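Local coordinates for protein Nadp(h)-dependent ketose reductase (Bemisia argentifolii, PDB 1E3J) that reduces ketoses such as fructose to sugar alcohols, probably with NADPH as the hydride donor, as a zinc-containing ketose reductase (sorbitol dehydrogenase), at residues A[144-149]-A[344-349]; A[152-157]-A[302-307]; A[209-214]-A[315-320]. One frame throughout, in Å; residues are numbered along the deposited sequence.

Contact 1. Residues A[144-149]-A[344-349]; sequences SLEEGA and KVMISC. With BO3 (boric acid), chain E.
With CG set opposite its backbone N (chi1 -172°) and the chain then folded back at chi2 and chi3 (71° and 57°), Met346 lays its sulfur against the methyl of Ala149, SD to CB 3.9 Å. The pair illustrates how a strand of the GroES-like catalytic domain of zinc alcohol dehydrogenases receives a short helix on one face. Strand 344-348 runs between strands 30-40 and 319-324. Its side chains alternate, Met346 facing helix 145-149 and Val345 and Ile347 packing on helix 328-337 on the other face. Glu146 reaches over in extended form, and its OE2 lies 4.2 Å from CG of Met346, a van der Waals approach and not a bond. The strand also touches the metal site: Lys344 makes a salt bridge with Glu67, a zinc ligand, and thus acts in its second shell.

At the start of the helix Ser144 and Glu147 form a capping box. Glu147 N donates nearly straight to Ser144 OG at 3.1 Å, and Ser144 N returns a bond of 2.8 Å to the anti lone pair of Glu147 OE1. OE1 also accepts from Ser144 OG, which approaches on the anti side but tilted out of the carboxylate plane. A boric acid rests beside this cap, in a pocket completed by Arg87 and Arg350; CD1 of Leu145 comes within 3.8 Å of its O1, and CA of Ser144 within 3.6 Å of its O2.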
loop_
_atom_site.group_PDB
_atom_site.type_symbol
_atom_site.label_atom_id
_atom_site.label_comp_id
_atom_site.label_asym_id
_atom_site.label_seq_id
_atom_site.Cartn_x
_atom_site.Cartn_y
_atom_site.Cartn_z
ATOM N N SER A 144 -13.841 -29.377 12.546
ATOM C CA SER A 144 -13.245 -30.670 12.863
ATOM C C SER A 144 -11.728 -30.684 12.668
ATOM O O SER A 144 -11.159 -29.858 11.941
ATOM C CB SER A 144 -13.842 -31.723 11.954
ATOM O OG SER A 144 -13.367 -31.472 10.646
ATOM N N LEU A 145 -11.081 -31.648 13.312
ATOM C CA LEU A 145 -9.643 -31.782 13.213
ATOM C C LEU A 145 -9.242 -32.031 11.786
ATOM O O LEU A 145 -8.201 -31.572 11.350
ATOM C CB LEU A 145 -9.165 -32.904 14.105
ATOM C CG LEU A 145 -9.070 -32.357 15.519
ATOM C CD1 LEU A 145 -9.165 -33.514 16.508
ATOM C CD2 LEU A 145 -7.770 -31.595 15.667
ATOM N N GLU A 146 -10.083 -32.733 11.047
ATOM C CA GLU A 146 -9.765 -32.990 9.663
ATOM C C GLU A 146 -9.732 -31.657 8.896
ATOM O O GLU A 146 -8.818 -31.432 8.101
ATOM C CB GLU A 146 -10.774 -33.947 9.018
ATOM C CG GLU A 146 -10.260 -34.443 7.663
ATOM C CD GLU A 146 -11.129 -35.536 7.023
ATOM O OE1 GLU A 146 -11.912 -36.189 7.756
ATOM O OE2 GLU A 146 -11.004 -35.760 5.789
ATOM N N GLU A 147 -10.741 -30.807 9.109
ATOM C CA GLU A 147 -10.779 -29.497 8.490
ATOM C C GLU A 147 -9.530 -28.691 8.888
ATOM O O GLU A 147 -8.943 -28.025 8.066
ATOM C CB GLU A 147 -12.058 -28.762 8.895
ATOM C CG GLU A 147 -13.319 -29.295 8.182
ATOM C CD GLU A 147 -14.614 -28.720 8.736
ATOM O OE1 GLU A 147 -14.824 -28.742 9.976
ATOM O OE2 GLU A 147 -15.434 -28.235 7.926
ATOM N N GLY A 148 -9.115 -28.776 10.151
ATOM C CA GLY A 148 -7.929 -28.059 10.584
ATOM C C GLY A 148 -6.700 -28.467 9.784
ATOM O O GLY A 148 -5.828 -27.605 9.491
ATOM N N ALA A 149 -6.618 -29.758 9.414
ATOM C CA ALA A 149 -5.465 -30.237 8.631
ATOM C C ALA A 149 -5.504 -29.629 7.239
ATOM O O ALA A 149 -4.479 -29.409 6.600
ATOM C CB ALA A 149 -5.438 -31.845 8.530
ATOM N N LYS A 344 -7.268 -34.659 -2.572
ATOM C CA LYS A 344 -6.403 -34.626 -1.409
ATOM C C LYS A 344 -6.429 -35.954 -0.640
ATOM O O LYS A 344 -7.503 -36.482 -0.328
ATOM C CB LYS A 344 -6.827 -33.445 -0.508
ATOM C CG LYS A 344 -6.151 -33.388 0.844
ATOM C CD LYS A 344 -4.620 -33.222 0.804
ATOM C CE LYS A 344 -4.146 -31.888 0.236
ATOM N NZ LYS A 344 -2.646 -31.812 0.413
ATOM N N VAL A 345 -5.243 -36.495 -0.351
ATOM C CA VAL A 345 -5.085 -37.752 0.398
ATOM C C VAL A 345 -4.787 -37.392 1.852
ATOM O O VAL A 345 -3.835 -36.664 2.127
ATOM C CB VAL A 345 -3.908 -38.601 -0.163
ATOM C CG1 VAL A 345 -3.694 -39.815 0.689
ATOM C CG2 VAL A 345 -4.182 -39.000 -1.614
ATOM N N MET A 346 -5.597 -37.929 2.762
ATOM C CA MET A 346 -5.526 -37.674 4.190
ATOM C C MET A 346 -5.239 -38.939 5.027
ATOM O O MET A 346 -5.838 -40.010 4.819
ATOM C CB MET A 346 -6.853 -37.058 4.637
ATOM C CG MET A 346 -6.880 -36.567 6.064
ATOM S SD MET A 346 -5.876 -35.041 6.347
ATOM C CE MET A 346 -6.675 -33.966 5.134
ATOM N N ILE A 347 -4.332 -38.784 5.990
ATOM C CA ILE A 347 -3.913 -39.836 6.881
ATOM C C ILE A 347 -4.321 -39.515 8.303
ATOM O O ILE A 347 -3.907 -38.494 8.834
ATOM C CB ILE A 347 -2.379 -40.003 6.858
ATOM C CG1 ILE A 347 -1.918 -40.177 5.414
ATOM C CG2 ILE A 347 -1.984 -41.194 7.745
ATOM C CD1 ILE A 347 -0.406 -40.391 5.234
ATOM N N SER A 348 -5.120 -40.384 8.925
ATOM C CA SER A 348 -5.570 -40.165 10.306
ATOM C C SER A 348 -4.608 -40.858 11.257
ATOM O O SER A 348 -4.174 -41.986 11.007
ATOM C CB SER A 348 -6.992 -40.694 10.501
ATOM O OG SER A 348 -7.120 -41.992 9.966
ATOM N N CYS A 349 -4.312 -40.194 12.364
ATOM C CA CYS A 349 -3.346 -40.676 13.328
ATOM C C CYS A 349 -3.788 -41.215 14.666
ATOM O O CYS A 349 -2.974 -41.784 15.372
ATOM C CB CYS A 349 -2.356 -39.558 13.615
ATOM S SG CYS A 349 -1.349 -39.092 12.233
HETATM B B BO3 E . -12.950 -34.405 15.571
HETATM O O1 BO3 E . -12.762 -34.687 16.882
HETATM O O2 BO3 E . -13.725 -33.381 15.204
HETATM O O3 BO3 E . -12.359 -35.155 14.629
#

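Contact 2. Residues A[152-157]-A[302-307]; sequences EPLSVG and PIALEM
Helix 151-164, which in this family leads the chain from the catalytic to the coenzyme-binding domain, packs on helix 301-309, near the point where the chain returns, through Ala304 against Leu154 and Ser155. The approach is close: the CA atoms of Ser155 and Ala304 are 5.5 Å apart, a spacing made possible by the small side chains at the centre. The methyl CB of Ala304 meets Ser155 OG at 3.4 Å and Leu154 CG at 3.9 Å. Leu154 stretches further along the alanine, its CD2 reaching the carbonyl O of Ala304 at 3.8 Å. The hydroxyl of Ser155 sits beside its own backbone N (chi1 -72°), which turns OG back to hydrogen-bond with Leu151 O, so this buried polar atom is satisfied within its helix and meets the methyl as a mere neighbour. Glu152 points away from the interface; it belongs to the zinc-binding residues of this protein, though it is not bound to the metal in this chain, and its OE2 bonds to Tyr297 OH. On the far helix Ile303 and Met307 pack on Leu168 of the second subunit. The close helix pair thus sits at the junction of catalytic and coenzyme-binding domains, the two-domain arrangement characteristic of zinc-containing alcohol dehydrogenases.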
loop_
_atom_site.group_PDB
_atom_site.type_symbol
_atom_site.label_atom_id
_atom_site.label_comp_id
_atom_site.label_asym_id
_atom_site.label_seq_id
_atom_site.Cartn_x
_atom_site.Cartn_y
_atom_site.Cartn_z
ATOM N N GLU A 152 -3.800 -25.791 6.121
ATOM C CA GLU A 152 -2.466 -25.576 5.581
ATOM C C GLU A 152 -2.580 -25.298 4.084
ATOM O O GLU A 152 -2.040 -24.307 3.615
ATOM C CB GLU A 152 -1.549 -26.781 5.866
ATOM C CG GLU A 152 -0.029 -26.549 5.657
ATOM C CD GLU A 152 0.414 -26.565 4.190
ATOM O OE1 GLU A 152 -0.324 -27.085 3.311
ATOM O OE2 GLU A 152 1.533 -26.089 3.899
ATOM N N PRO A 153 -3.258 -26.171 3.298
ATOM C CA PRO A 153 -3.324 -25.804 1.867
ATOM C C PRO A 153 -4.317 -24.653 1.586
ATOM O O PRO A 153 -4.134 -23.879 0.632
ATOM C CB PRO A 153 -3.719 -27.127 1.161
ATOM C CG PRO A 153 -4.415 -27.931 2.250
ATOM C CD PRO A 153 -3.557 -27.601 3.500
ATOM N N LEU A 154 -5.385 -24.536 2.378
ATOM C CA LEU A 154 -6.293 -23.407 2.150
ATOM C C LEU A 154 -5.519 -22.046 2.378
ATOM O O LEU A 154 -5.733 -21.071 1.653
ATOM C CB LEU A 154 -7.475 -23.484 3.092
ATOM C CG LEU A 154 -8.457 -22.314 3.009
ATOM C CD1 LEU A 154 -8.949 -22.114 1.550
ATOM C CD2 LEU A 154 -9.653 -22.590 3.926
ATOM N N SER A 155 -4.614 -22.016 3.359
ATOM C CA SER A 155 -3.813 -20.812 3.663
ATOM C C SER A 155 -2.923 -20.420 2.475
ATOM O O SER A 155 -2.652 -19.230 2.254
ATOM C CB SER A 155 -2.973 -21.055 4.923
ATOM O OG SER A 155 -3.842 -21.052 6.050
ATOM N N VAL A 156 -2.488 -21.414 1.697
ATOM C CA VAL A 156 -1.705 -21.111 0.505
ATOM C C VAL A 156 -2.622 -20.355 -0.445
ATOM O O VAL A 156 -2.197 -19.444 -1.154
ATOM C CB VAL A 156 -1.247 -22.349 -0.252
ATOM C CG1 VAL A 156 -0.566 -21.905 -1.544
ATOM C CG2 VAL A 156 -0.275 -23.212 0.608
ATOM N N GLY A 157 -3.893 -20.731 -0.476
ATOM C CA GLY A 157 -4.796 -20.015 -1.355
ATOM C C GLY A 157 -5.099 -18.619 -0.805
ATOM O O GLY A 157 -5.279 -17.664 -1.566
ATOM N N PRO A 302 -5.168 -17.667 10.365
ATOM C CA PRO A 302 -6.408 -17.213 11.025
ATOM C C PRO A 302 -7.538 -16.894 10.064
ATOM O O PRO A 302 -8.727 -17.056 10.404
ATOM C CB PRO A 302 -5.959 -15.964 11.845
ATOM C CG PRO A 302 -4.460 -16.226 12.076
ATOM C CD PRO A 302 -4.037 -16.772 10.680
ATOM N N ILE A 303 -7.182 -16.415 8.876
ATOM C CA ILE A 303 -8.197 -16.101 7.884
ATOM C C ILE A 303 -8.748 -17.434 7.342
ATOM O O ILE A 303 -9.949 -17.600 7.166
ATOM C CB ILE A 303 -7.590 -15.327 6.678
ATOM C CG1 ILE A 303 -6.841 -14.060 7.152
ATOM C CG2 ILE A 303 -8.683 -15.029 5.677
ATOM C CD1 ILE A 303 -7.708 -12.934 7.688
ATOM N N ALA A 304 -7.866 -18.391 7.076
ATOM C CA ALA A 304 -8.347 -19.664 6.533
ATOM C C ALA A 304 -9.323 -20.269 7.521
ATOM O O ALA A 304 -10.394 -20.725 7.138
ATOM C CB ALA A 304 -7.190 -20.620 6.283
ATOM N N LEU A 305 -8.955 -20.228 8.796
ATOM C CA LEU A 305 -9.798 -20.790 9.827
ATOM C C LEU A 305 -11.133 -20.061 9.846
ATOM O O LEU A 305 -12.183 -20.711 9.891
ATOM C CB LEU A 305 -9.102 -20.695 11.172
ATOM C CG LEU A 305 -9.995 -21.038 12.369
ATOM C CD1 LEU A 305 -10.439 -22.495 12.336
ATOM C CD2 LEU A 305 -9.214 -20.725 13.632
ATOM N N GLU A 306 -11.109 -18.723 9.753
ATOM C CA GLU A 306 -12.382 -17.989 9.756
ATOM C C GLU A 306 -13.214 -18.347 8.536
ATOM O O GLU A 306 -14.442 -18.376 8.646
ATOM C CB GLU A 306 -12.186 -16.468 9.793
ATOM C CG GLU A 306 -13.497 -15.624 9.911
ATOM C CD GLU A 306 -14.308 -15.920 11.184
ATOM O OE1 GLU A 306 -13.699 -16.121 12.249
ATOM O OE2 GLU A 306 -15.560 -15.944 11.142
ATOM N N MET A 307 -12.579 -18.613 7.380
ATOM C CA MET A 307 -13.379 -18.997 6.201
ATOM C C MET A 307 -14.109 -20.337 6.470
ATOM O O MET A 307 -15.286 -20.504 6.150
ATOM C CB MET A 307 -12.510 -19.158 4.933
ATOM C CG MET A 307 -11.854 -17.878 4.436
ATOM S SD MET A 307 -10.660 -18.234 3.141
ATOM C CE MET A 307 -10.108 -16.614 2.702
#

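Contact 3. Residues A[209-214]-A[315-320]; sequences KNCGAD and VKQLVT
Gln317 directs its CB toward Asn210, and the rest of the chain carries its amide to the polar end of that side chain. The first torsion (chi1 73°) places CG between the backbone N and the carbonyl carbon; beyond CG the chain runs extended, bringing CD to 3.6 Å from Asn210 ND2 and to 4.2 Å from the sulfur of Cys211. At the tip the two amide atoms part ways. OE1 accepts from Asn210 ND2 at 2.6 Å in a short, nearly straight bond. The donor meets the C=O at 132° and stands well out of the carbonyl plane, whereas OE1 lies almost exactly in the amide plane of Asn210, and the two amide planes stand steeply to each other, 75° apart. NE2 passes 4.0 Å from Cys211 SG and finds its hydrogen bond with Asn314 O, so both ends of the glutamine amide are held and its rotation is probably fixed.

Asn210 belongs to helix 202-210, which follows strand 194-199 in the parallel sheet of the Rossmann-type coenzyme domain; Gln317 sits in the 3-10 turn leading into strand 319-324 of the catalytic domain. The bond therefore spans two domains. On the Rossmann side the helix closes in a Schellman motif, where Gly212 takes a positive phi and its N returns to Lys209 O at 2.8 Å. Beneath the amides the contact turns apolar: Cys211, packed on Val185 and Leu186 of helix 179-190, presents SG to Leu318 CD1 at 4.4 Å, a loose touch, and Leu318 in turn leans on Val183 of that helix.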
loop_
_atom_site.group_PDB
_atom_site.type_symbol
_atom_site.label_atom_id
_atom_site.label_comp_id
_atom_site.label_asym_id
_atom_site.label_seq_id
_atom_site.Cartn_x
_atom_site.Cartn_y
_atom_site.Cartn_z
ATOM N N LYS A 209 -16.546 -26.318 -9.519
ATOM C CA LYS A 209 -17.858 -25.692 -9.540
ATOM C C LYS A 209 -18.519 -25.804 -8.168
ATOM O O LYS A 209 -19.120 -24.854 -7.667
ATOM C CB LYS A 209 -18.755 -26.328 -10.598
ATOM C CG LYS A 209 -20.028 -25.544 -10.802
ATOM N N ASN A 210 -18.418 -26.965 -7.547
ATOM C CA ASN A 210 -19.029 -27.064 -6.241
ATOM C C ASN A 210 -18.275 -26.141 -5.274
ATOM O O ASN A 210 -18.833 -25.724 -4.259
ATOM C CB ASN A 210 -18.995 -28.491 -5.695
ATOM C CG ASN A 210 -19.974 -28.661 -4.564
ATOM O OD1 ASN A 210 -21.177 -28.458 -4.768
ATOM N ND2 ASN A 210 -19.482 -28.998 -3.357
ATOM N N CYS A 211 -17.004 -25.858 -5.583
ATOM C CA CYS A 211 -16.208 -24.960 -4.749
ATOM C C CYS A 211 -16.691 -23.524 -4.948
ATOM O O CYS A 211 -16.322 -22.618 -4.197
ATOM C CB CYS A 211 -14.734 -25.061 -5.104
ATOM S SG CYS A 211 -13.929 -26.506 -4.381
ATOM N N GLY A 212 -17.495 -23.309 -5.982
ATOM C CA GLY A 212 -18.033 -21.982 -6.207
ATOM C C GLY A 212 -17.559 -21.297 -7.470
ATOM O O GLY A 212 -17.945 -20.164 -7.729
ATOM N N ALA A 213 -16.704 -21.953 -8.246
ATOM C CA ALA A 213 -16.265 -21.332 -9.489
ATOM C C ALA A 213 -17.526 -20.904 -10.302
ATOM O O ALA A 213 -18.485 -21.667 -10.420
ATOM C CB ALA A 213 -15.422 -22.318 -10.277
ATOM N N ASP A 214 -17.531 -19.687 -10.838
ATOM C CA ASP A 214 -18.673 -19.191 -11.603
ATOM C C ASP A 214 -18.676 -19.730 -13.029
ATOM O O ASP A 214 -19.734 -19.887 -13.644
ATOM C CB ASP A 214 -18.648 -17.670 -11.636
ATOM C CG ASP A 214 -18.703 -17.082 -10.266
ATOM O OD1 ASP A 214 -19.824 -16.917 -9.743
ATOM O OD2 ASP A 214 -17.626 -16.816 -9.681
ATOM N N VAL A 315 -13.914 -27.249 2.910
ATOM C CA VAL A 315 -12.663 -27.822 2.440
ATOM C C VAL A 315 -12.710 -29.337 2.584
ATOM O O VAL A 315 -11.924 -30.034 1.966
ATOM C CB VAL A 315 -11.425 -27.283 3.223
ATOM C CG1 VAL A 315 -11.214 -25.801 2.914
ATOM C CG2 VAL A 315 -11.603 -27.501 4.704
ATOM N N LYS A 316 -13.638 -29.837 3.400
ATOM C CA LYS A 316 -13.757 -31.273 3.631
ATOM C C LYS A 316 -14.025 -32.036 2.328
ATOM O O LYS A 316 -13.537 -33.157 2.149
ATOM C CB LYS A 316 -14.852 -31.566 4.688
ATOM C CG LYS A 316 -16.310 -31.322 4.230
ATOM C CD LYS A 316 -17.284 -31.043 5.420
ATOM C CE LYS A 316 -17.229 -32.136 6.514
ATOM N NZ LYS A 316 -18.052 -31.831 7.747
ATOM N N GLN A 317 -14.758 -31.425 1.403
ATOM C CA GLN A 317 -15.047 -32.089 0.132
ATOM C C GLN A 317 -13.770 -32.349 -0.653
ATOM O O GLN A 317 -13.818 -32.967 -1.707
ATOM C CB GLN A 317 -15.952 -31.223 -0.742
ATOM C CG GLN A 317 -15.231 -29.999 -1.355
ATOM C CD GLN A 317 -16.217 -29.008 -1.935
ATOM O OE1 GLN A 317 -16.932 -29.330 -2.885
ATOM N NE2 GLN A 317 -16.283 -27.793 -1.354
ATOM N N LEU A 318 -12.635 -31.866 -0.164
ATOM C CA LEU A 318 -11.370 -32.032 -0.880
ATOM C C LEU A 318 -10.725 -33.377 -0.604
ATOM O O LEU A 318 -9.877 -33.846 -1.355
ATOM C CB LEU A 318 -10.381 -30.923 -0.485
ATOM C CG LEU A 318 -10.206 -29.649 -1.325
ATOM C CD1 LEU A 318 -11.411 -29.385 -2.190
ATOM C CD2 LEU A 318 -9.927 -28.472 -0.372
ATOM N N VAL A 319 -11.089 -33.988 0.500
ATOM C CA VAL A 319 -10.492 -35.276 0.816
ATOM C C VAL A 319 -11.114 -36.382 -0.070
ATOM O O VAL A 319 -12.288 -36.683 0.074
ATOM C CB VAL A 319 -10.740 -35.590 2.284
ATOM C CG1 VAL A 319 -10.142 -36.961 2.662
ATOM C CG2 VAL A 319 -10.150 -34.467 3.122
ATOM N N THR A 320 -10.352 -36.948 -1.009
ATOM C CA THR A 320 -10.894 -38.023 -1.844
ATOM C C THR A 320 -10.541 -39.383 -1.233
ATOM O O THR A 320 -11.318 -40.335 -1.327
ATOM C CB THR A 320 -10.357 -37.982 -3.303
ATOM O OG1 THR A 320 -8.949 -37.752 -3.303
ATOM C CG2 THR A 320 -11.058 -36.890 -4.108
#

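The three contacts show chemistry following position. Contacts 1 and 2 are buried and rely on van der Waals touches, a methionine sulfur on a methyl in one and a leucine and a serine around an alanine in the other, while contact 3 is only partly buried and uses an amide hydrogen bond at its more exposed side. Their elements are shared: strands 344-348 and 319-324 are neighbours in one sheet, so Lys344 pairs through its backbone with Leu318 and Thr320, tying contact 1 to contact 3. Helices 145-149 and 151-164 succeed each other, and Leu154 packs on Val315 between contacts 2 and 3. Contact 1 lies within the catalytic domain; contact 2 lies at the domain junction; contact 3 reaches across to the coenzyme domain.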